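Long-range contacts in cyanophage-like gp41-1 intein (Metagenome, PDB 6QAZ), which probably performs protein splicing as an intein, cutting itself out of a precursor and joining the flanking sequences, and occurs naturally as two separate pieces: residues A[7-12]-A[119-124]; A[30-35]-A[114-119]; A[45-50]-A[106-111]; A[53-58]-A[94-99]. All coordinates share one frame; numbering follows the deposited sequence. Where two conformers were deposited one is given.

Interaction 1 (A[7-12]-A[119-124]); sequences LKTQVQ and FYANDI
Asn122 holds Gln10 twice, through its side chain and through its backbone. Gln10 N donates to Asn122 OD1 over 2.9 Å in a nearly straight bond (175°), and Asn122 N returns a 2.8 Å bond to Gln10 O. Chi1 of -58° sets Asn122 CG beside its own backbone N, and OD1 accepts from Gln10 N in the manner of a backbone carbonyl. That oxygen also accepts from water 4, which gives its other proton to Gln10 OE1 at 2.6 Å. Asn122 ND2 serves Glu59 O and water 1, while Thr9 OG1 bonds Asp6 O and accepts from water 2. Further along, water 5 accepts from Gln12 N and donates to Tyr120 O at 2.7 Å. Apolar contacts fill in: Thr9 CG2 meets Ala121 CB at 3.6 Å, and Val11 CG1 comes obliquely onto Phe119 CD1 at 3.7 Å. Strand 10-13 pairs with 16-19, strand 118-121 pairs with 124-127, and strands 28-31 and 93-113 add Val29, Ile111 and Val113 around Phe119.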
loop_
_atom_site.group_PDB
_atom_site.type_symbol
_atom_site.label_atom_id
_atom_site.label_comp_id
_atom_site.label_asym_id
_atom_site.label_seq_id
_atom_site.Cartn_x
_atom_site.Cartn_y
_atom_site.Cartn_z
ATOM N N LEU A 7 -8.735 -4.512 -3.314
ATOM C CA LEU A 7 -8.849 -4.466 -4.785
ATOM C C LEU A 7 -9.061 -3.061 -5.329
ATOM O O LEU A 7 -8.637 -2.813 -6.471
ATOM C CB LEU A 7 -10.041 -5.296 -5.251
ATOM C CG LEU A 7 -9.742 -6.726 -5.677
ATOM C CD1 LEU A 7 -9.367 -7.537 -4.486
ATOM C CD2 LEU A 7 -10.947 -7.330 -6.386
ATOM N N LYS A 8 -9.704 -2.177 -4.591
ATOM C CA LYS A 8 -10.061 -0.848 -5.092
ATOM C C LYS A 8 -8.999 0.184 -4.766
ATOM O O LYS A 8 -9.171 1.363 -5.107
ATOM C CB LYS A 8 -11.413 -0.431 -4.545
ATOM C CG LYS A 8 -12.525 -1.376 -5.016
ATOM C CD LYS A 8 -13.924 -0.945 -4.943
ATOM C CE LYS A 8 -14.262 0.419 -5.518
ATOM N NZ LYS A 8 -14.499 0.516 -6.983
ATOM N N THR A 9 -7.901 -0.214 -4.143
ATOM C CA THR A 9 -6.777 0.702 -3.905
ATOM C C THR A 9 -6.331 1.298 -5.227
ATOM O O THR A 9 -6.124 0.542 -6.186
ATOM C CB THR A 9 -5.615 -0.081 -3.294
ATOM O OG1 THR A 9 -6.027 -0.778 -2.104
ATOM C CG2 THR A 9 -4.464 0.826 -2.942
ATOM N N GLN A 10 -6.127 2.598 -5.292
ATOM C CA GLN A 10 -5.686 3.247 -6.527
ATOM C C GLN A 10 -4.176 3.454 -6.526
ATOM O O GLN A 10 -3.581 3.861 -5.534
ATOM C CB GLN A 10 -6.403 4.549 -6.777
ATOM C CG GLN A 10 -7.849 4.337 -7.190
ATOM C CD GLN A 10 -8.537 5.659 -7.382
ATOM O OE1 GLN A 10 -8.708 6.426 -6.424
ATOM N NE2 GLN A 10 -8.890 5.993 -8.611
ATOM N N VAL A 11 -3.580 3.175 -7.668
ATOM C CA VAL A 11 -2.147 3.427 -7.924
ATOM C C VAL A 11 -2.066 4.297 -9.174
ATOM O O VAL A 11 -2.970 4.309 -10.011
ATOM C CB VAL A 11 -1.374 2.112 -8.079
ATOM C CG1 VAL A 11 -1.450 1.309 -6.800
ATOM C CG2 VAL A 11 -1.843 1.297 -9.266
ATOM N N GLN A 12 -0.977 5.033 -9.295
ATOM C CA GLN A 12 -0.785 5.996 -10.379
ATOM C C GLN A 12 0.098 5.378 -11.469
ATOM O O GLN A 12 1.259 5.061 -11.190
ATOM C CB GLN A 12 -0.163 7.233 -9.761
ATOM C CG GLN A 12 -0.233 8.418 -10.682
ATOM C CD GLN A 12 0.142 9.702 -9.996
ATOM O OE1 GLN A 12 0.130 9.854 -8.777
ATOM N NE2 GLN A 12 0.477 10.659 -10.815
ATOM N N PHE A 119 5.394 2.023 -3.891
ATOM C CA PHE A 119 4.500 2.769 -4.770
ATOM C C PHE A 119 3.504 3.525 -3.907
ATOM O O PHE A 119 3.191 3.118 -2.776
ATOM C CB PHE A 119 3.788 1.886 -5.807
ATOM C CG PHE A 119 3.009 0.707 -5.281
ATOM C CD1 PHE A 119 1.702 0.812 -4.870
ATOM C CD2 PHE A 119 3.590 -0.521 -5.248
ATOM C CE1 PHE A 119 0.999 -0.287 -4.429
ATOM C CE2 PHE A 119 2.871 -1.624 -4.845
ATOM C CZ PHE A 119 1.584 -1.502 -4.384
ATOM N N TYR A 120 2.969 4.608 -4.448
ATOM C CA TYR A 120 1.875 5.313 -3.783
ATOM C C TYR A 120 0.557 4.577 -4.028
ATOM O O TYR A 120 0.199 4.230 -5.156
ATOM C CB TYR A 120 1.773 6.747 -4.318
ATOM C CG TYR A 120 2.885 7.656 -3.817
ATOM C CD1 TYR A 120 2.945 8.033 -2.491
ATOM C CD2 TYR A 120 3.895 8.131 -4.644
ATOM C CE1 TYR A 120 3.933 8.854 -1.983
ATOM C CE2 TYR A 120 4.901 8.976 -4.143
ATOM C CZ TYR A 120 4.910 9.326 -2.807
ATOM O OH TYR A 120 5.862 10.161 -2.245
ATOM N N ALA A 121 -0.175 4.368 -2.958
ATOM C CA ALA A 121 -1.447 3.630 -2.942
ATOM C C ALA A 121 -2.439 4.531 -2.229
ATOM O O ALA A 121 -2.232 4.844 -1.046
ATOM C CB ALA A 121 -1.252 2.307 -2.247
ATOM N N ASN A 122 -3.444 5.014 -2.933
ATOM C CA ASN A 122 -4.321 6.083 -2.369
ATOM C C ASN A 122 -3.472 7.251 -1.851
ATOM O O ASN A 122 -3.812 7.874 -0.836
ATOM C CB ASN A 122 -5.240 5.549 -1.300
ATOM C CG ASN A 122 -6.130 4.440 -1.776
ATOM O OD1 ASN A 122 -6.404 4.288 -2.966
ATOM N ND2 ASN A 122 -6.618 3.668 -0.859
ATOM N N ASP A 123 -2.375 7.551 -2.533
ATOM C CA ASP A 123 -1.487 8.682 -2.196
ATOM C C ASP A 123 -0.696 8.449 -0.905
ATOM O O ASP A 123 -0.065 9.383 -0.421
ATOM C CB ASP A 123 -2.201 10.017 -2.175
ATOM C CG ASP A 123 -2.742 10.442 -3.497
ATOM O OD1 ASP A 123 -2.057 10.224 -4.485
ATOM O OD2 ASP A 123 -3.825 11.062 -3.531
ATOM N N ILE A 124 -0.668 7.215 -0.404
ATOM C CA ILE A 124 0.139 6.813 0.758
ATOM C C ILE A 124 1.287 5.960 0.230
ATOM O O ILE A 124 1.065 5.015 -0.504
ATOM C CB ILE A 124 -0.702 6.018 1.768
ATOM C CG1 ILE A 124 -1.897 6.841 2.255
ATOM C CG2 ILE A 124 0.166 5.540 2.913
ATOM C CD1 ILE A 124 -2.863 6.081 3.123
HETATM O O HOH W 1 -9.203 2.633 -2.000
HETATM O O HOH W 2 -7.175 0.605 0.074
HETATM O O HOH W 3 -1.779 6.586 -5.286
HETATM O O HOH W 4 -8.170 6.151 -3.880
HETATM O O HOH W 5 1.290 4.557 -7.602
HETATM O O HOH W 6 -0.280 8.698 -6.176
#

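Interaction 2 (A[30-35]-A[114-119]); sequences LSNTGY and SGNHLF
Ser31 and Phe119 bring their CA atoms to 4.0 Å, and beyond them the type I turn Ser31-Gly34 faces the type II' turn Ser114-His117, joined by side chains rather than by backbone bonds. Asn116 ND2 donates to Asn32 OD1 over 3.0 Å in a bent bond (140°); the two amide planes are nearly parallel, 12° apart, and the acceptor lies in the amide plane of Asn116. Thr33 meets the same amide tip to tip, but the angle between its OG1 and Asn116 ND2 is too poor for a bond. Water 7 links them instead, 2.6 Å from Thr33 OG1 and accepting from Asn116 N. Asn116 OD1 receives Leu118 N from above its carbonyl plane at 3.0 Å, an Asx turn, and also bonds Asn36 ND2. Across from it, in the conformer described, Ser31 OG sits between its own backbone N and carbonyl carbon (chi1 82°), where it accepts from Thr33 N at 2.9 Å, an ST turn, and donates to Gly34 O at 2.8 Å. Ser31 N reaches that carbonyl from the opposite face. Leu118 CD1 lies 3.6 Å from Asn32 OD1. One turn joins strands 28-31 and 34-41, the other 93-113 and 118-121, in an all-beta fold consistent with the Hint family of inteins; His117 lies against Asn128.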
loop_
_atom_site.group_PDB
_atom_site.type_symbol
_atom_site.label_atom_id
_atom_site.label_comp_id
_atom_site.label_asym_id
_atom_site.label_seq_id
_atom_site.Cartn_x
_atom_site.Cartn_y
_atom_site.Cartn_z
ATOM N N LEU A 30 3.707 4.701 -9.849
ATOM C CA LEU A 30 4.507 5.809 -9.318
ATOM C C LEU A 30 4.896 5.542 -7.872
ATOM O O LEU A 30 4.050 5.182 -7.047
ATOM C CB LEU A 30 3.708 7.106 -9.402
ATOM C CG LEU A 30 4.470 8.349 -8.963
ATOM C CD1 LEU A 30 5.638 8.659 -9.883
ATOM C CD2 LEU A 30 3.532 9.535 -8.882
ATOM N N SER A 31 6.169 5.770 -7.589
ATOM C CA SER A 31 6.761 5.748 -6.254
ATOM C C SER A 31 7.340 7.117 -5.927
ATOM O O SER A 31 7.224 8.059 -6.718
ATOM C CB SER A 31 7.837 4.684 -6.203
ATOM O OG SER A 31 9.040 5.159 -6.742
ATOM N N ASN A 32 8.025 7.191 -4.808
ATOM C CA ASN A 32 8.771 8.417 -4.434
ATOM C C ASN A 32 9.985 8.648 -5.325
ATOM O O ASN A 32 10.506 9.758 -5.292
ATOM C CB ASN A 32 9.184 8.356 -2.958
ATOM C CG ASN A 32 10.009 7.149 -2.610
ATOM O OD1 ASN A 32 9.701 6.036 -3.009
ATOM N ND2 ASN A 32 11.059 7.364 -1.859
ATOM N N THR A 33 10.454 7.591 -5.982
ATOM C CA THR A 33 11.617 7.544 -6.889
ATOM C C THR A 33 11.169 7.220 -8.304
ATOM O O THR A 33 11.740 6.397 -8.897
ATOM C CB THR A 33 12.588 6.382 -6.539
ATOM O OG1 THR A 33 11.776 5.210 -6.611
ATOM C CG2 THR A 33 13.236 6.527 -5.183
ATOM N N GLY A 34 10.135 7.791 -8.826
ATOM C CA GLY A 34 9.751 7.533 -10.218
ATOM C C GLY A 34 8.882 6.318 -10.348
ATOM O O GLY A 34 8.341 5.803 -9.355
ATOM N N TYR A 35 8.728 5.828 -11.548
ATOM C CA TYR A 35 7.832 4.706 -11.820
ATOM C C TYR A 35 8.566 3.388 -11.722
ATOM O O TYR A 35 9.615 3.184 -12.361
ATOM C CB TYR A 35 7.240 4.829 -13.218
ATOM C CG TYR A 35 6.160 5.885 -13.338
ATOM C CD1 TYR A 35 4.857 5.602 -12.986
ATOM C CD2 TYR A 35 6.431 7.186 -13.746
ATOM C CE1 TYR A 35 3.854 6.545 -13.048
ATOM C CE2 TYR A 35 5.423 8.153 -13.811
ATOM C CZ TYR A 35 4.124 7.823 -13.455
ATOM O OH TYR A 35 3.069 8.706 -13.503
ATOM N N SER A 114 9.528 -3.189 -9.306
ATOM C CA SER A 114 10.973 -3.052 -9.418
ATOM C C SER A 114 11.503 -1.961 -8.490
ATOM O O SER A 114 10.785 -1.363 -7.681
ATOM C CB SER A 114 11.351 -2.816 -10.858
ATOM O OG SER A 114 10.923 -1.530 -11.331
ATOM N N GLY A 115 12.793 -1.674 -8.643
ATOM C CA GLY A 115 13.369 -0.516 -7.977
ATOM C C GLY A 115 13.356 -0.679 -6.475
ATOM O O GLY A 115 13.687 -1.751 -5.930
ATOM N N ASN A 116 12.896 0.367 -5.802
ATOM C CA ASN A 116 12.806 0.369 -4.337
ATOM C C ASN A 116 11.613 -0.410 -3.802
ATOM O O ASN A 116 11.429 -0.428 -2.580
ATOM C CB ASN A 116 12.815 1.799 -3.810
ATOM C CG ASN A 116 11.573 2.602 -4.136
ATOM O OD1 ASN A 116 10.633 2.125 -4.778
ATOM N ND2 ASN A 116 11.585 3.845 -3.705
ATOM N N HIS A 117 10.838 -1.046 -4.657
ATOM C CA HIS A 117 9.696 -1.892 -4.221
ATOM C C HIS A 117 8.574 -1.076 -3.578
ATOM O O HIS A 117 7.707 -1.686 -2.958
ATOM C CB HIS A 117 10.104 -3.022 -3.284
ATOM C CG HIS A 117 11.098 -3.886 -3.865
ATOM N ND1 HIS A 117 10.941 -4.577 -5.014
ATOM C CD2 HIS A 117 12.309 -4.162 -3.429
ATOM C CE1 HIS A 117 12.058 -5.274 -5.281
ATOM N NE2 HIS A 117 12.893 -5.042 -4.307
ATOM N N LEU A 118 8.552 0.224 -3.776
ATOM C CA LEU A 118 7.495 1.068 -3.206
ATOM C C LEU A 118 6.563 1.580 -4.302
ATOM O O LEU A 118 6.933 1.650 -5.497
ATOM C CB LEU A 118 8.089 2.265 -2.452
ATOM C CG LEU A 118 9.182 1.949 -1.426
ATOM C CD1 LEU A 118 9.616 3.219 -0.716
ATOM C CD2 LEU A 118 8.725 0.899 -0.436
ATOM N N PHE A 119 5.394 2.023 -3.891
ATOM C CA PHE A 119 4.500 2.769 -4.770
ATOM C C PHE A 119 3.504 3.525 -3.907
ATOM O O PHE A 119 3.191 3.118 -2.776
ATOM C CB PHE A 119 3.788 1.886 -5.807
ATOM C CG PHE A 119 3.009 0.707 -5.281
ATOM C CD1 PHE A 119 1.702 0.812 -4.870
ATOM C CD2 PHE A 119 3.590 -0.521 -5.248
ATOM C CE1 PHE A 119 0.999 -0.287 -4.429
ATOM C CE2 PHE A 119 2.871 -1.624 -4.845
ATOM C CZ PHE A 119 1.584 -1.502 -4.384
HETATM O O HOH W 7 12.520 2.864 -7.400
#

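Interaction 3 (A[45-50]-A[106-111])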
loop_
_atom_site.group_PDB
_atom_site.type_symbol
_atom_site.label_atom_id
_atom_site.label_comp_id
_atom_site.label_asym_id
_atom_site.label_seq_id
_atom_site.Cartn_x
_atom_site.Cartn_y
_atom_site.Cartn_z
ATOM N N SER A 45 -6.032 -13.421 -2.921
ATOM C CA SER A 45 -6.087 -14.197 -1.678
ATOM C C SER A 45 -7.109 -13.578 -0.756
ATOM O O SER A 45 -7.196 -12.424 -0.721
ATOM C CB SER A 45 -4.713 -14.293 -0.997
ATOM O OG SER A 45 -4.251 -12.996 -0.618
ATOM N N LYS A 46 -7.758 -14.391 0.056
ATOM C CA LYS A 46 -8.699 -13.902 1.053
ATOM C C LYS A 46 -7.971 -13.870 2.378
ATOM O O LYS A 46 -7.424 -14.903 2.818
ATOM C CB LYS A 46 -9.889 -14.835 1.153
ATOM C CG LYS A 46 -11.072 -14.241 1.894
ATOM C CD LYS A 46 -12.327 -15.081 1.801
ATOM C CE LYS A 46 -13.518 -14.400 2.440
ATOM N NZ LYS A 46 -14.512 -15.380 2.939
ATOM N N LYS A 47 -7.957 -12.701 2.988
ATOM C CA LYS A 47 -7.244 -12.468 4.250
ATOM C C LYS A 47 -8.075 -11.504 5.100
ATOM O O LYS A 47 -8.877 -10.698 4.577
ATOM C CB LYS A 47 -5.846 -11.860 4.025
ATOM C CG LYS A 47 -4.918 -12.559 3.049
ATOM C CD LYS A 47 -3.560 -11.860 2.904
ATOM C CE LYS A 47 -2.458 -12.756 2.393
ATOM N NZ LYS A 47 -2.098 -12.443 1.003
ATOM N N LYS A 48 -7.833 -11.527 6.397
ATOM C CA LYS A 48 -8.347 -10.456 7.251
ATOM C C LYS A 48 -7.772 -9.126 6.808
ATOM O O LYS A 48 -6.572 -9.019 6.529
ATOM C CB LYS A 48 -8.027 -10.734 8.721
ATOM C CG LYS A 48 -8.621 -9.756 9.745
ATOM C CD LYS A 48 -10.139 -9.585 9.663
ATOM C CE LYS A 48 -10.887 -10.855 9.993
ATOM N NZ LYS A 48 -10.566 -11.350 11.353
ATOM N N SER A 49 -8.611 -8.107 6.779
ATOM C CA SER A 49 -8.221 -6.770 6.320
ATOM C C SER A 49 -8.328 -5.770 7.454
ATOM O O SER A 49 -9.070 -5.975 8.410
ATOM C CB SER A 49 -9.032 -6.369 5.130
ATOM O OG SER A 49 -10.396 -6.149 5.419
ATOM N N TYR A 50 -7.590 -4.686 7.289
ATOM C CA TYR A 50 -7.445 -3.598 8.250
ATOM C C TYR A 50 -7.459 -2.294 7.484
ATOM O O TYR A 50 -6.879 -2.187 6.412
ATOM C CB TYR A 50 -6.105 -3.673 8.985
ATOM C CG TYR A 50 -5.941 -4.919 9.789
ATOM C CD1 TYR A 50 -5.592 -6.115 9.182
ATOM C CD2 TYR A 50 -6.142 -4.925 11.158
ATOM C CE1 TYR A 50 -5.494 -7.295 9.874
ATOM C CE2 TYR A 50 -5.995 -6.104 11.889
ATOM C CZ TYR A 50 -5.719 -7.293 11.230
ATOM O OH TYR A 50 -5.588 -8.489 11.892
ATOM N N ARG A 106 -11.595 -10.515 3.280
ATOM C CA ARG A 106 -11.983 -10.156 1.909
ATOM C C ARG A 106 -10.849 -10.528 0.960
ATOM O O ARG A 106 -9.715 -10.794 1.378
ATOM C CB ARG A 106 -12.290 -8.675 1.856
ATOM C CG ARG A 106 -11.081 -7.804 2.096
ATOM C CD ARG A 106 -11.359 -6.323 1.908
ATOM N NE ARG A 106 -12.300 -5.832 2.877
ATOM C CZ ARG A 106 -12.842 -4.628 2.853
ATOM N NH1 ARG A 106 -12.538 -3.759 1.905
ATOM N NH2 ARG A 106 -13.631 -4.252 3.842
ATOM N N GLU A 107 -11.179 -10.524 -0.323
ATOM C CA GLU A 107 -10.163 -10.730 -1.361
ATOM C C GLU A 107 -9.233 -9.515 -1.395
ATOM O O GLU A 107 -9.683 -8.366 -1.307
ATOM C CB GLU A 107 -10.837 -10.890 -2.716
ATOM C CG GLU A 107 -11.723 -12.105 -2.837
ATOM C CD GLU A 107 -11.032 -13.448 -2.745
ATOM O OE1 GLU A 107 -9.841 -13.537 -3.062
ATOM O OE2 GLU A 107 -11.740 -14.444 -2.493
ATOM N N LEU A 108 -7.957 -9.793 -1.519
ATOM C CA LEU A 108 -6.912 -8.770 -1.576
ATOM C C LEU A 108 -5.930 -9.130 -2.671
ATOM O O LEU A 108 -5.787 -10.314 -3.054
ATOM C CB LEU A 108 -6.202 -8.689 -0.228
ATOM C CG LEU A 108 -7.034 -8.358 1.017
ATOM C CD1 LEU A 108 -6.137 -8.463 2.226
ATOM C CD2 LEU A 108 -7.648 -6.997 0.960
ATOM N N ILE A 109 -5.185 -8.137 -3.130
ATOM C CA ILE A 109 -4.190 -8.568 -4.096
ATOM C C ILE A 109 -2.842 -7.945 -3.820
ATOM O O ILE A 109 -2.614 -7.030 -3.035
ATOM C CB ILE A 109 -4.740 -8.198 -5.452
ATOM C CG1 ILE A 109 -3.976 -8.824 -6.612
ATOM C CG2 ILE A 109 -4.766 -6.689 -5.524
ATOM C CD1 ILE A 109 -3.749 -10.299 -6.515
ATOM N N ASP A 110 -1.905 -8.651 -4.415
ATOM C CA ASP A 110 -0.487 -8.520 -4.080
ATOM C C ASP A 110 0.302 -8.428 -5.372
ATOM O O ASP A 110 0.179 -9.335 -6.200
ATOM C CB ASP A 110 -0.115 -9.760 -3.306
ATOM C CG ASP A 110 1.241 -9.713 -2.693
ATOM O OD1 ASP A 110 1.905 -8.664 -2.689
ATOM O OD2 ASP A 110 1.626 -10.808 -2.177
ATOM N N ILE A 111 1.122 -7.401 -5.516
ATOM C CA ILE A 111 1.991 -7.227 -6.674
ATOM C C ILE A 111 3.432 -7.053 -6.214
ATOM O O ILE A 111 3.681 -6.687 -5.079
ATOM C CB ILE A 111 1.539 -6.041 -7.554
ATOM C CG1 ILE A 111 1.811 -4.673 -6.925
ATOM C CG2 ILE A 111 0.077 -6.176 -7.939
ATOM C CD1 ILE A 111 1.442 -3.496 -7.808
HETATM O O HOH W 8 -3.091 -11.656 -2.753
#
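Leu108 O takes two protons, one from Ser45 N at 3.1 Å and one from water 8 at 3.0 Å. The water accepts in turn from Ser45 OG, which receives Lys47 NZ, so a chain of polar groups runs from Lys47 NZ through Ser45 OG and the water to Leu108 O in this antiparallel pair formed by strands 45-54 and 93-113 of the intein fold. Leu108 N completes the Ser45 pair by donating to Ser45 O at 2.9 Å. Lys47 and Arg106 form a second hydrogen-bonded pair, with Lys47 N to Arg106 O and Arg106 N to Lys47 O. Between them lies the non-hydrogen-bonded pair Lys46-Glu107, with CA atoms 4.2 Å apart and side chains on the face opposite that of Ser45, Lys47, Arg106 and Leu108. The short segments cross at 110° between their N-to-C directions, yet Lys47 CB still reaches Leu108 CD1 at 3.9 Å. Arg106 CG lies between its backbone N and carbonyl carbon (chi1 66°), and CG and CD pass beside Ser49. The guanidinium itself is engaged elsewhere, by Asp104, Asp6 and a citrate probably from the crystallisation liquor, and Ser49 OG bonds Asp104 O. Arg106 NE comes within 3.2 Å of Ser49 OG, at an angle too poor for a hydrogen bond.

Interaction 4 (A[53-58]-A[94-99]); sequences TLEDGK and LKKILK
A classic beta bulge, with Leu98 and Lys99 both facing Thr53, marks the place where strand 45-54 leaves strand 93-113 and enters the type I turn Leu54-Gly57. Thr53 N donates to Lys99 O at 3.0 Å, and Thr53 O accepts Leu98 N at 2.8 Å together with a weak bond from Lys99 N. Two residues on, Glu55 N meets Lys96 O at 2.9 Å, nearly along the C=O axis. The side chain of Glu55 then takes over as acceptor: Lys96 N donates to Glu55 OE2 at 2.8 Å, almost straight (178°) and from above the carboxylate plane. Glu55 CG lies between the backbone N and carbonyl carbon (chi1 63°), and the extended chain beyond carries the carboxylate over Lys96. Water 10 donates to the same OE2. Leu54 CD2 touches Ile97 CG1 at 3.7 Å on the buried side, whereas the exposed Leu98 lays CG on Glu55 CA at 3.6 Å. Asp56 adds an Asx turn, its OD1 accepting from Lys58 N, and its OD2 forms a salt bridge with Lys58 NZ while facing Lys95 CG. Glu55 OE2 therefore extends the strand pairing past the last backbone bond, and the nearby ammonium of Lys95, its NZ 5.0 Å from that oxygen, would be expected to favour the ionised carboxylate.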
loop_
_atom_site.group_PDB
_atom_site.type_symbol
_atom_site.label_atom_id
_atom_site.label_comp_id
_atom_site.label_asym_id
_atom_site.label_seq_id
_atom_site.Cartn_x
_atom_site.Cartn_y
_atom_site.Cartn_z
ATOM N N THR A 53 -6.189 4.893 8.696
ATOM C CA THR A 53 -6.654 6.253 8.390
ATOM C C THR A 53 -5.631 7.253 8.901
ATOM O O THR A 53 -5.251 7.188 10.097
ATOM C CB THR A 53 -8.017 6.551 9.025
ATOM O OG1 THR A 53 -8.953 5.546 8.595
ATOM C CG2 THR A 53 -8.529 7.926 8.662
ATOM N N LEU A 54 -5.193 8.172 8.052
ATOM C CA LEU A 54 -4.219 9.189 8.420
ATOM C C LEU A 54 -4.912 10.490 8.799
ATOM O O LEU A 54 -6.100 10.713 8.544
ATOM C CB LEU A 54 -3.253 9.442 7.256
ATOM C CG LEU A 54 -2.535 8.198 6.718
ATOM C CD1 LEU A 54 -1.547 8.605 5.679
ATOM C CD2 LEU A 54 -1.871 7.396 7.829
ATOM N N GLU A 55 -4.125 11.398 9.371
ATOM C CA GLU A 55 -4.666 12.667 9.910
ATOM C C GLU A 55 -5.173 13.586 8.794
ATOM O O GLU A 55 -5.930 14.518 9.119
ATOM C CB GLU A 55 -3.647 13.358 10.782
ATOM C CG GLU A 55 -2.429 13.766 10.047
ATOM C CD GLU A 55 -1.413 14.535 10.873
ATOM O OE1 GLU A 55 -1.827 15.336 11.764
ATOM O OE2 GLU A 55 -0.203 14.256 10.752
ATOM N N ASP A 56 -4.782 13.381 7.545
ATOM C CA ASP A 56 -5.304 14.132 6.385
ATOM C C ASP A 56 -6.492 13.418 5.734
ATOM O O ASP A 56 -6.928 13.851 4.644
ATOM C CB ASP A 56 -4.204 14.439 5.396
ATOM C CG ASP A 56 -3.611 13.195 4.788
ATOM O OD1 ASP A 56 -4.062 12.073 5.102
ATOM O OD2 ASP A 56 -2.652 13.373 3.969
ATOM N N GLY A 57 -7.003 12.380 6.360
ATOM C CA GLY A 57 -8.155 11.654 5.830
ATOM C C GLY A 57 -7.807 10.468 4.964
ATOM O O GLY A 57 -8.681 9.631 4.730
ATOM N N LYS A 58 -6.586 10.389 4.445
ATOM C CA LYS A 58 -6.268 9.316 3.501
ATOM C C LYS A 58 -6.406 7.965 4.198
ATOM O O LYS A 58 -6.042 7.806 5.363
ATOM C CB LYS A 58 -4.872 9.493 2.926
ATOM C CG LYS A 58 -4.687 10.729 2.088
ATOM C CD LYS A 58 -3.309 10.808 1.532
ATOM C CE LYS A 58 -3.006 11.989 0.641
ATOM N NZ LYS A 58 -3.239 13.275 1.294
ATOM N N LEU A 94 5.237 13.521 6.021
ATOM C CA LEU A 94 4.839 12.624 7.108
ATOM C C LEU A 94 3.445 12.977 7.590
ATOM O O LEU A 94 3.146 14.155 7.803
ATOM C CB LEU A 94 5.845 12.790 8.229
ATOM C CG LEU A 94 7.183 12.126 7.968
ATOM C CD1 LEU A 94 8.268 12.707 8.858
ATOM C CD2 LEU A 94 7.086 10.611 8.117
ATOM N N LYS A 95 2.617 11.973 7.789
ATOM C CA LYS A 95 1.267 12.146 8.332
ATOM C C LYS A 95 1.001 11.083 9.374
ATOM O O LYS A 95 1.274 9.888 9.159
ATOM C CB LYS A 95 0.211 12.090 7.232
ATOM C CG LYS A 95 0.264 13.256 6.263
ATOM C CD LYS A 95 -0.117 14.588 6.868
ATOM C CE LYS A 95 0.119 15.733 5.926
ATOM N NZ LYS A 95 -0.241 17.006 6.566
ATOM N N LYS A 96 0.447 11.506 10.491
ATOM C CA LYS A 96 0.124 10.588 11.596
ATOM C C LYS A 96 -0.969 9.603 11.202
ATOM O O LYS A 96 -1.979 9.993 10.615
ATOM C CB LYS A 96 -0.369 11.402 12.792
ATOM C CG LYS A 96 0.571 12.291 13.597
ATOM C CD LYS A 96 1.248 11.513 14.652
ATOM C CE LYS A 96 2.370 12.303 15.285
ATOM N NZ LYS A 96 1.873 13.460 16.080
ATOM N N ILE A 97 -0.805 8.382 11.659
ATOM C CA ILE A 97 -1.904 7.389 11.677
ATOM C C ILE A 97 -2.846 7.751 12.812
ATOM O O ILE A 97 -2.439 7.782 13.969
ATOM C CB ILE A 97 -1.360 5.974 11.845
ATOM C CG1 ILE A 97 -0.461 5.565 10.672
ATOM C CG2 ILE A 97 -2.521 4.994 11.987
ATOM C CD1 ILE A 97 0.242 4.240 10.887
ATOM N N LEU A 98 -4.090 8.028 12.475
ATOM C CA LEU A 98 -5.126 8.291 13.491
ATOM C C LEU A 98 -5.740 6.992 14.005
ATOM O O LEU A 98 -6.074 6.938 15.206
ATOM C CB LEU A 98 -6.238 9.138 12.918
ATOM C CG LEU A 98 -5.934 10.580 12.608
ATOM C CD1 LEU A 98 -7.224 11.274 12.231
ATOM C CD2 LEU A 98 -5.266 11.316 13.737
ATOM N N LYS A 99 -5.969 6.024 13.123
ATOM C CA LYS A 99 -6.732 4.822 13.457
ATOM C C LYS A 99 -6.196 3.679 12.651
ATOM O O LYS A 99 -5.932 3.859 11.468
ATOM C CB LYS A 99 -8.236 4.952 13.131
ATOM C CG LYS A 99 -8.981 6.108 13.709
ATOM C CD LYS A 99 -10.352 6.162 13.139
ATOM C CE LYS A 99 -10.889 7.581 13.190
ATOM N NZ LYS A 99 -12.342 7.677 12.973
HETATM O O HOH W 9 -9.034 3.373 10.133
HETATM O O HOH W 10 2.278 15.124 10.999
#

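In the fold
Interactions 1 and 2 share Phe119 and meet across Leu30: Gln12 O lies 2.8 Å from Leu30 N and Tyr120 N lies 2.9 Å from Leu30 O, both probable hydrogen bonds. Phe119 also reaches interaction 3, with its CE2 3.8 Å from Ile111 CD1. Interaction 4 touches interaction 1 where Ile124 CD1 packs on Leu54 CD1 at 3.8 Å. Interactions 3 and 4 use the same two long strands, 45-54 and 93-113, at places whose centres are about 21 Å apart. Interactions 2 and 3 sit on opposite sides of the chain's centre, about 22 Å between their centres. Interaction 2 adjoins the C-terminal His127 and Asn128, an intein's usual ending.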